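PDB 4UJ7: surface layer protein from Geobacillus stearothermophilus, which self-assembles into the S-layer that coats the bacterial cell, this fragment being its domains 5 and 6, two Ig-like modules with bound calcium in the second. Local coordinates for residues Lys46-Val51 against Gly69-Tyr75; Val27-Lys32 against Thr78-Glu84; Lys57-Ala61 against Glu84-Thr88. All coordinates share one frame; numbering follows the deposited sequence. Where two conformers were deposited one is given.

Contact 1. Residues Lys46-Val51 against Gly69-Tyr75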
loop_
_atom_site.group_PDB
_atom_site.type_symbol
_atom_site.label_atom_id
_atom_site.label_comp_id
_atom_site.label_asym_id
_atom_site.label_seq_id
_atom_site.Cartn_x
_atom_site.Cartn_y
_atom_site.Cartn_z
ATOM N N LYS A 46 -12.996 -12.158 7.818
ATOM C CA LYS A 46 -12.256 -12.417 6.580
ATOM C C LYS A 46 -12.690 -13.739 5.955
ATOM O O LYS A 46 -12.970 -14.716 6.653
ATOM C CB LYS A 46 -10.744 -12.359 6.807
ATOM C CG LYS A 46 -10.256 -10.968 7.196
ATOM C CD LYS A 46 -8.810 -10.737 6.800
ATOM C CE LYS A 46 -8.143 -9.709 7.699
ATOM N NZ LYS A 46 -7.655 -10.330 8.959
ATOM N N PHE A 47 -12.763 -13.743 4.631
ATOM C CA PHE A 47 -13.187 -14.913 3.869
ATOM C C PHE A 47 -12.161 -15.139 2.762
ATOM O O PHE A 47 -11.865 -14.217 2.011
ATOM C CB PHE A 47 -14.579 -14.639 3.278
ATOM C CG PHE A 47 -15.156 -15.782 2.495
ATOM C CD1 PHE A 47 -15.879 -16.786 3.144
ATOM C CD2 PHE A 47 -14.997 -15.849 1.112
ATOM C CE1 PHE A 47 -16.422 -17.846 2.425
ATOM C CE2 PHE A 47 -15.544 -16.908 0.388
ATOM C CZ PHE A 47 -16.253 -17.898 1.051
ATOM N N THR A 48 -11.643 -16.364 2.640
ATOM C CA THR A 48 -10.685 -16.691 1.580
ATOM C C THR A 48 -11.413 -16.985 0.277
ATOM O O THR A 48 -12.338 -17.811 0.234
ATOM C CB THR A 48 -9.840 -17.916 1.967
ATOM O OG1 THR A 48 -9.098 -17.602 3.148
ATOM C CG2 THR A 48 -8.882 -18.313 0.839
ATOM N N GLY A 49 -11.021 -16.277 -0.779
ATOM C CA GLY A 49 -11.607 -16.508 -2.095
ATOM C C GLY A 49 -10.730 -15.864 -3.149
ATOM O O GLY A 49 -9.842 -15.081 -2.815
ATOM N N ASN A 50 -10.975 -16.204 -4.411
ATOM C CA ASN A 50 -10.171 -15.674 -5.517
ATOM C C ASN A 50 -10.854 -14.483 -6.145
ATOM O O ASN A 50 -12.090 -14.345 -6.029
ATOM C CB ASN A 50 -9.925 -16.760 -6.564
ATOM C CG ASN A 50 -9.438 -18.056 -5.939
ATOM O OD1 ASN A 50 -8.567 -18.048 -5.060
ATOM N ND2 ASN A 50 -10.030 -19.172 -6.349
ATOM N N VAL A 51 -10.071 -13.616 -6.797
ATOM C CA VAL A 51 -10.613 -12.397 -7.407
ATOM C C VAL A 51 -10.084 -12.145 -8.815
ATOM O O VAL A 51 -8.917 -12.441 -9.135
ATOM C CB VAL A 51 -10.366 -11.112 -6.560
ATOM C CG1 VAL A 51 -11.066 -11.187 -5.210
ATOM C CG2 VAL A 51 -8.880 -10.812 -6.391
ATOM N N GLY A 69 -4.351 -12.856 -7.582
ATOM C CA GLY A 69 -5.761 -12.950 -7.165
ATOM C C GLY A 69 -6.224 -14.282 -6.587
ATOM O O GLY A 69 -7.423 -14.581 -6.607
ATOM N N ILE A 70 -5.300 -15.104 -6.079
ATOM C CA ILE A 70 -5.682 -16.411 -5.520
ATOM C C ILE A 70 -5.272 -16.596 -4.072
ATOM O O ILE A 70 -4.309 -15.980 -3.587
ATOM C CB ILE A 70 -5.184 -17.605 -6.377
ATOM C CG1 ILE A 70 -3.642 -17.685 -6.366
ATOM C CG2 ILE A 70 -5.749 -17.509 -7.799
ATOM C CD1 ILE A 70 -3.090 -18.896 -7.114
ATOM N N GLY A 71 -6.063 -17.415 -3.383
ATOM C CA GLY A 71 -5.681 -18.029 -2.108
ATOM C C GLY A 71 -5.670 -17.182 -0.856
ATOM O O GLY A 71 -5.223 -17.655 0.193
ATOM N N GLN A 72 -6.185 -15.958 -0.942
ATOM C CA GLN A 72 -6.114 -15.020 0.175
ATOM C C GLN A 72 -7.465 -14.416 0.498
ATOM O O GLN A 72 -8.414 -14.601 -0.260
ATOM C CB GLN A 72 -5.090 -13.922 -0.140
ATOM C CG GLN A 72 -3.702 -14.513 -0.399
ATOM C CD GLN A 72 -2.608 -13.534 -0.764
ATOM O OE1 GLN A 72 -1.441 -13.934 -0.872
ATOM N NE2 GLN A 72 -2.946 -12.277 -0.985
ATOM N N SER A 73 -7.544 -13.705 1.617
ATOM C CA SER A 73 -8.711 -12.887 1.917
ATOM C C SER A 73 -8.433 -11.403 1.702
ATOM O O SER A 73 -9.364 -10.607 1.714
ATOM C CB SER A 73 -9.215 -13.138 3.351
ATOM O OG SER A 73 -8.178 -12.906 4.302
ATOM N N GLU A 74 -7.165 -11.030 1.514
ATOM C CA GLU A 74 -6.736 -9.641 1.296
ATOM C C GLU A 74 -5.831 -9.587 0.064
ATOM O O GLU A 74 -4.943 -10.439 -0.092
ATOM C CB GLU A 74 -5.908 -9.157 2.495
ATOM C CG GLU A 74 -6.699 -8.942 3.784
ATOM C CD GLU A 74 -5.829 -8.787 5.023
ATOM O OE1 GLU A 74 -5.067 -9.725 5.363
ATOM O OE2 GLU A 74 -5.934 -7.731 5.683
ATOM N N TYR A 75 -6.049 -8.575 -0.782
ATOM C CA TYR A 75 -5.241 -8.356 -1.988
ATOM C C TYR A 75 -4.971 -6.876 -2.192
ATOM O O TYR A 75 -5.768 -6.009 -1.786
ATOM C CB TYR A 75 -5.993 -8.838 -3.231
ATOM C CG TYR A 75 -6.321 -10.312 -3.227
ATOM C CD1 TYR A 75 -5.386 -11.263 -3.660
ATOM C CD2 TYR A 75 -7.592 -10.762 -2.805
ATOM C CE1 TYR A 75 -5.690 -12.619 -3.640
ATOM C CE2 TYR A 75 -7.895 -12.126 -2.774
ATOM C CZ TYR A 75 -6.948 -13.043 -3.220
ATOM O OH TYR A 75 -7.252 -14.374 -3.204
#
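Residues 46-51 run against 69-75 with two backbone hydrogen bonds between them, Val51 N to Gly69 O (2.8 Å) and Gly49 N to Gln72 O (3.1 Å). Both segments belong to the first Ig-like (BIG2) beta sandwich: 46-51 lies in the loop between strand 32-41 and strand 52-55, while residues 69-75 run into the start of strand 74-81, so the contact closes one end of the sandwich. Tyr75 of the second segment links the two through its hydroxyl. Its CG lies anti to its own carbonyl carbon (chi1 -61°), and the hydroxyl at the far end of the ring donates to Gly49 O (OH to O 2.7 Å), an acceptor lying at the ring edge, in plane. The same OH accepts from Gln72 N (3.0 Å), so it is used in both senses. Gly49 O and Gln72 O, two acceptors, come within 3.0 Å of each other, and each receives a donor, the Tyr75 hydroxyl and Gly49 N respectively, which probably offsets their repulsion. In one of the two Val51 conformers CG2 sits over a face of the ring, 4.0 Å from its centroid. Val65 touches both side chains, and Leu39 touches Val51. At the exposed end Lys46, also modelled twice, lays its methylenes beside Ser73 and Glu74 without a salt bridge. Asn50 instead uses its side chain as a backbone mimic: OD1 accepts from Gly71 N at 3.1 Å, nearly in line with the amide C=O (164°).

Contact 2. Residues Val27-Lys32 against Thr78-Glu84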
loop_
_atom_site.group_PDB
_atom_site.type_symbol
_atom_site.label_atom_id
_atom_site.label_comp_id
_atom_site.label_asym_id
_atom_site.label_seq_id
_atom_site.Cartn_x
_atom_site.Cartn_y
_atom_site.Cartn_z
ATOM N N VAL A 27 -5.253 9.415 -10.551
ATOM C CA VAL A 27 -3.843 9.262 -10.888
ATOM C C VAL A 27 -3.461 10.049 -12.149
ATOM O O VAL A 27 -4.263 10.147 -13.068
ATOM C CB VAL A 27 -3.490 7.748 -11.001
ATOM C CG1 VAL A 27 -4.214 7.042 -12.152
ATOM C CG2 VAL A 27 -1.993 7.547 -11.062
ATOM N N ALA A 28 -2.255 10.614 -12.174
ATOM C CA ALA A 28 -1.741 11.231 -13.403
ATOM C C ALA A 28 -1.360 10.180 -14.439
ATOM O O ALA A 28 -0.945 9.082 -14.102
ATOM C CB ALA A 28 -0.560 12.147 -13.106
ATOM N N LYS A 29 -1.527 10.523 -15.714
ATOM C CA LYS A 29 -0.963 9.725 -16.803
ATOM C C LYS A 29 0.499 9.377 -16.503
ATOM O O LYS A 29 1.287 10.260 -16.154
ATOM C CB LYS A 29 -1.059 10.504 -18.123
ATOM C CG LYS A 29 -0.373 9.836 -19.321
ATOM C CD LYS A 29 -0.252 10.794 -20.503
ATOM C CE LYS A 29 -1.614 11.309 -20.940
ATOM N NZ LYS A 29 -1.540 12.533 -21.793
ATOM N N GLY A 30 0.836 8.092 -16.632
ATOM C CA GLY A 30 2.182 7.595 -16.372
ATOM C C GLY A 30 2.481 7.226 -14.929
ATOM O O GLY A 30 3.558 6.714 -14.629
ATOM N N GLN A 31 1.537 7.492 -14.027
ATOM C CA GLN A 31 1.699 7.090 -12.629
ATOM C C GLN A 31 0.881 5.839 -12.315
ATOM O O GLN A 31 -0.037 5.483 -13.049
ATOM C CB GLN A 31 1.274 8.225 -11.684
ATOM C CG GLN A 31 2.167 9.453 -11.715
ATOM C CD GLN A 31 3.622 9.133 -11.423
ATOM O OE1 GLN A 31 3.959 8.556 -10.380
ATOM N NE2 GLN A 31 4.500 9.519 -12.340
ATOM N N LYS A 32 1.224 5.175 -11.217
ATOM C CA LYS A 32 0.403 4.084 -10.717
ATOM C C LYS A 32 -0.079 4.403 -9.303
ATOM O O LYS A 32 0.529 5.203 -8.584
ATOM C CB LYS A 32 1.120 2.718 -10.801
ATOM C CG LYS A 32 2.346 2.549 -9.930
ATOM C CD LYS A 32 3.075 1.262 -10.297
ATOM C CE LYS A 32 4.067 0.846 -9.214
ATOM N NZ LYS A 32 5.408 1.495 -9.316
ATOM N N THR A 78 -3.358 -2.813 -8.192
ATOM C CA THR A 78 -2.541 -1.731 -8.768
ATOM C C THR A 78 -3.174 -1.213 -10.041
ATOM O O THR A 78 -3.521 -1.998 -10.923
ATOM C CB THR A 78 -1.111 -2.226 -9.069
ATOM O OG1 THR A 78 -0.492 -2.574 -7.832
ATOM C CG2 THR A 78 -0.284 -1.136 -9.766
ATOM N N VAL A 79 -3.337 0.107 -10.136
ATOM C CA VAL A 79 -3.898 0.756 -11.315
ATOM C C VAL A 79 -2.828 1.620 -11.989
ATOM O O VAL A 79 -2.187 2.450 -11.346
ATOM C CB VAL A 79 -5.155 1.615 -10.959
ATOM C CG1 VAL A 79 -5.699 2.353 -12.185
ATOM C CG2 VAL A 79 -6.232 0.771 -10.270
ATOM N N ASN A 80 -2.627 1.407 -13.294
ATOM C CA ASN A 80 -1.653 2.152 -14.085
ATOM C C ASN A 80 -2.358 3.159 -14.976
ATOM O O ASN A 80 -3.206 2.779 -15.794
ATOM C CB ASN A 80 -0.836 1.168 -14.937
ATOM C CG ASN A 80 -0.200 0.057 -14.100
ATOM O OD1 ASN A 80 0.710 0.313 -13.309
ATOM N ND2 ASN A 80 -0.674 -1.186 -14.275
ATOM N N GLY A 81 -2.045 4.441 -14.791
ATOM C CA GLY A 81 -2.619 5.513 -15.618
ATOM C C GLY A 81 -1.930 5.559 -16.972
ATOM O O GLY A 81 -0.745 5.881 -17.060
ATOM N N VAL A 82 -2.668 5.179 -18.015
ATOM C CA VAL A 82 -2.105 5.079 -19.379
ATOM C C VAL A 82 -2.385 6.331 -20.220
ATOM O O VAL A 82 -1.467 6.869 -20.843
ATOM C CB VAL A 82 -2.604 3.798 -20.096
ATOM C CG1 VAL A 82 -2.178 3.783 -21.564
ATOM C CG2 VAL A 82 -2.091 2.549 -19.378
ATOM N N ALA A 83 -3.638 6.778 -20.238
ATOM C CA ALA A 83 -4.026 8.009 -20.954
ATOM C C ALA A 83 -5.153 8.753 -20.243
ATOM O O ALA A 83 -5.995 8.143 -19.584
ATOM C CB ALA A 83 -4.430 7.686 -22.389
ATOM N N GLU A 84 -5.186 10.077 -20.398
ATOM C CA GLU A 84 -6.234 10.879 -19.771
ATOM C C GLU A 84 -7.625 10.372 -20.136
ATOM O O GLU A 84 -7.898 10.045 -21.292
ATOM C CB GLU A 84 -6.085 12.363 -20.125
ATOM C CG GLU A 84 -4.783 12.974 -19.634
ATOM C CD GLU A 84 -4.644 14.437 -20.015
ATOM O OE1 GLU A 84 -5.639 15.181 -19.883
ATOM O OE2 GLU A 84 -3.541 14.836 -20.449
HETATM O O HOH W 1 -4.172 11.316 -22.694
#
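Gly30 and Gly81 meet where a type II beta turn, Ala28 to Gln31, carries the chain of the first Ig-like sandwich from strand 25-28 in one sheet to strand 32-41 in the other, beside the end of strand 74-81. Backbone bonds dominate. Gly81 is gripped from both its polar atoms: its N donates to Gln31 O (2.9 Å), almost straight along that carbonyl (175°), while its O accepts from Gly30 N (2.8 Å) with the donor 37° above the carbonyl plane. The turn is closed internally by Gln31 N to Ala28 O. Next along, Lys32 and Asn80 form an antiparallel non-hydrogen-bonded pair, and Lys32 CA makes a CA-H...O contact with Val79 O (3.1 Å). Apolar contact is slight: Val27 CG1 faces Gly81 CA. Among the polar side chains, those of Lys32 and Asn80 run alongside each other in the same direction, with Asn80 OD1 against Lys32 CB (3.5 Å). Their polar ends go to other partners, Lys32 NZ to a salt bridge with Asp181 of the second Ig-like module and Asn80 ND2 to Thr62, so the contact also lies at the junction of the two modules. At the exposed end Lys29 CG stands anti to the backbone N (chi1 174°), which carries it past Val82 O. Its NZ makes a weak salt bridge to Glu84 OE2 (3.3 Å) and a weak bond to a water that also accepts from Glu84 N (2.8 Å).

Contact 3. Residues Lys57-Ala61 against Glu84-Thr88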
loop_
_atom_site.group_PDB
_atom_site.type_symbol
_atom_site.label_atom_id
_atom_site.label_comp_id
_atom_site.label_asym_id
_atom_site.label_seq_id
_atom_site.Cartn_x
_atom_site.Cartn_y
_atom_site.Cartn_z
ATOM N N LYS A 57 -11.712 0.011 -19.719
ATOM C CA LYS A 57 -11.072 0.753 -20.815
ATOM C C LYS A 57 -9.532 0.745 -20.652
ATOM O O LYS A 57 -8.937 1.648 -20.034
ATOM C CB LYS A 57 -11.611 2.185 -20.862
ATOM C CG LYS A 57 -12.163 2.626 -22.207
ATOM C CD LYS A 57 -12.934 3.934 -22.074
ATOM C CE LYS A 57 -13.946 4.118 -23.199
ATOM N NZ LYS A 57 -15.113 3.195 -23.064
ATOM N N THR A 58 -8.885 -0.279 -21.206
ATOM C CA THR A 58 -7.438 -0.447 -21.028
ATOM C C THR A 58 -6.590 0.656 -21.677
ATOM O O THR A 58 -5.443 0.873 -21.283
ATOM C CB THR A 58 -6.938 -1.839 -21.474
ATOM O OG1 THR A 58 -7.356 -2.085 -22.826
ATOM C CG2 THR A 58 -7.477 -2.940 -20.570
ATOM N N GLU A 59 -7.145 1.356 -22.667
ATOM C CA GLU A 59 -6.433 2.488 -23.258
ATOM C C GLU A 59 -6.316 3.661 -22.275
ATOM O O GLU A 59 -5.427 4.499 -22.420
ATOM C CB GLU A 59 -7.050 2.935 -24.595
ATOM C CG GLU A 59 -8.335 3.743 -24.487
ATOM C CD GLU A 59 -9.584 2.882 -24.536
ATOM O OE1 GLU A 59 -9.517 1.692 -24.158
ATOM O OE2 GLU A 59 -10.642 3.397 -24.957
ATOM N N THR A 60 -7.204 3.690 -21.272
ATOM C CA THR A 60 -7.205 4.712 -20.218
ATOM C C THR A 60 -6.373 4.271 -19.011
ATOM O O THR A 60 -5.500 5.010 -18.566
ATOM C CB THR A 60 -8.641 5.075 -19.784
ATOM O OG1 THR A 60 -9.358 5.586 -20.920
ATOM C CG2 THR A 60 -8.629 6.143 -18.680
ATOM N N ALA A 61 -6.650 3.066 -18.508
ATOM C CA ALA A 61 -5.929 2.524 -17.348
ATOM C C ALA A 61 -5.858 1.011 -17.426
ATOM O O ALA A 61 -6.801 0.368 -17.864
ATOM C CB ALA A 61 -6.616 2.921 -16.035
ATOM N N GLU A 84 -5.186 10.077 -20.398
ATOM C CA GLU A 84 -6.234 10.879 -19.771
ATOM C C GLU A 84 -7.625 10.372 -20.136
ATOM O O GLU A 84 -7.898 10.045 -21.292
ATOM C CB GLU A 84 -6.085 12.363 -20.125
ATOM C CG GLU A 84 -4.783 12.974 -19.634
ATOM C CD GLU A 84 -4.644 14.437 -20.015
ATOM O OE1 GLU A 84 -5.639 15.181 -19.883
ATOM O OE2 GLU A 84 -3.541 14.836 -20.449
ATOM N N GLY A 85 -8.491 10.293 -19.135
ATOM C CA GLY A 85 -9.837 9.772 -19.294
ATOM C C GLY A 85 -10.368 9.193 -17.999
ATOM O O GLY A 85 -9.661 9.160 -16.992
ATOM N N SER A 86 -11.621 8.759 -18.033
ATOM C CA SER A 86 -12.254 8.097 -16.908
ATOM C C SER A 86 -12.684 6.694 -17.285
ATOM O O SER A 86 -13.049 6.434 -18.439
ATOM C CB SER A 86 -13.465 8.898 -16.431
ATOM O OG SER A 86 -13.052 10.141 -15.900
ATOM N N THR A 87 -12.635 5.784 -16.312
ATOM C CA THR A 87 -13.116 4.419 -16.503
ATOM C C THR A 87 -13.452 3.775 -15.157
ATOM O O THR A 87 -13.627 4.477 -14.166
ATOM C CB THR A 87 -12.143 3.552 -17.356
ATOM O OG1 THR A 87 -12.796 2.334 -17.732
ATOM C CG2 THR A 87 -10.842 3.242 -16.611
ATOM N N THR A 88 -13.584 2.452 -15.127
ATOM C CA THR A 88 -13.881 1.733 -13.892
ATOM C C THR A 88 -13.031 0.454 -13.831
ATOM O O THR A 88 -12.714 -0.127 -14.887
ATOM C CB THR A 88 -15.397 1.417 -13.742
ATOM O OG1 THR A 88 -15.790 0.404 -14.663
ATOM C CG2 THR A 88 -16.265 2.661 -14.014
HETATM O O HOH W 2 -8.171 7.703 -22.513
#
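Thr60 covers one face of the peptide group joining Gly85 to Ser86: its CG2 methyl stands almost straight above Gly85 C, 3.6 Å away, and equally near Gly85 O. This peptide plane is the flat group of the contact, and no ring takes part. The methyl is put there by a first torsion that sets CG2 anti to the Thr60 backbone N and OG1 anti to the carbonyl carbon (chi1 -60°), where it meets a bridging water. That water lies 2.9 Å from Thr60 OG1 and donates to Glu84 O at 2.7 Å, linking the two segments in the absence of any direct hydrogen bond between them. Further along, Thr87 projects at the loop: its CG2 meets Thr60 CG2 (4.2 Å) and Ala61 CB (4.3 Å), and Val102 adds to this small apolar cluster. Thr87 OG1 rests against Lys57 CB (3.4 Å). It is also close to Lys57 N, but the angle is too poor for a bond, and that N-H is taken by Ser55 OG. Residues 58-60 of the loop have helical backbone angles, and Lys57 O accepts from both Thr60 N (3.0 Å) and Ala61 N (3.1 Å). Strands 52-55 and 61-65, which this loop joins, belong to opposite sheets, and strand 85-93 pairs with 52-55: an inter-sheet crossing of the kind found at the end of an Ig-like beta sandwich.

Overall arrangement
All three contacts belong to the first Ig-like module and tie its connecting loops to strands, each mixing a few buried residues with exposed ones. Contacts 1 and 2 use strand 74-81 near its two ends, their centres 25 Å apart. Contacts 2 and 3 are neighbours, centres 9 Å apart: they share Glu84, and Thr60 O probably accepts from Val82 N and Ala83 N. The chemistry shifts with place. Contact 1 gathers polar bonds around a buried tyrosine, contact 2 relies on glycine backbones with charges at its outer margin, and contact 3, the smallest interface, is threonine methyl packing plus one water.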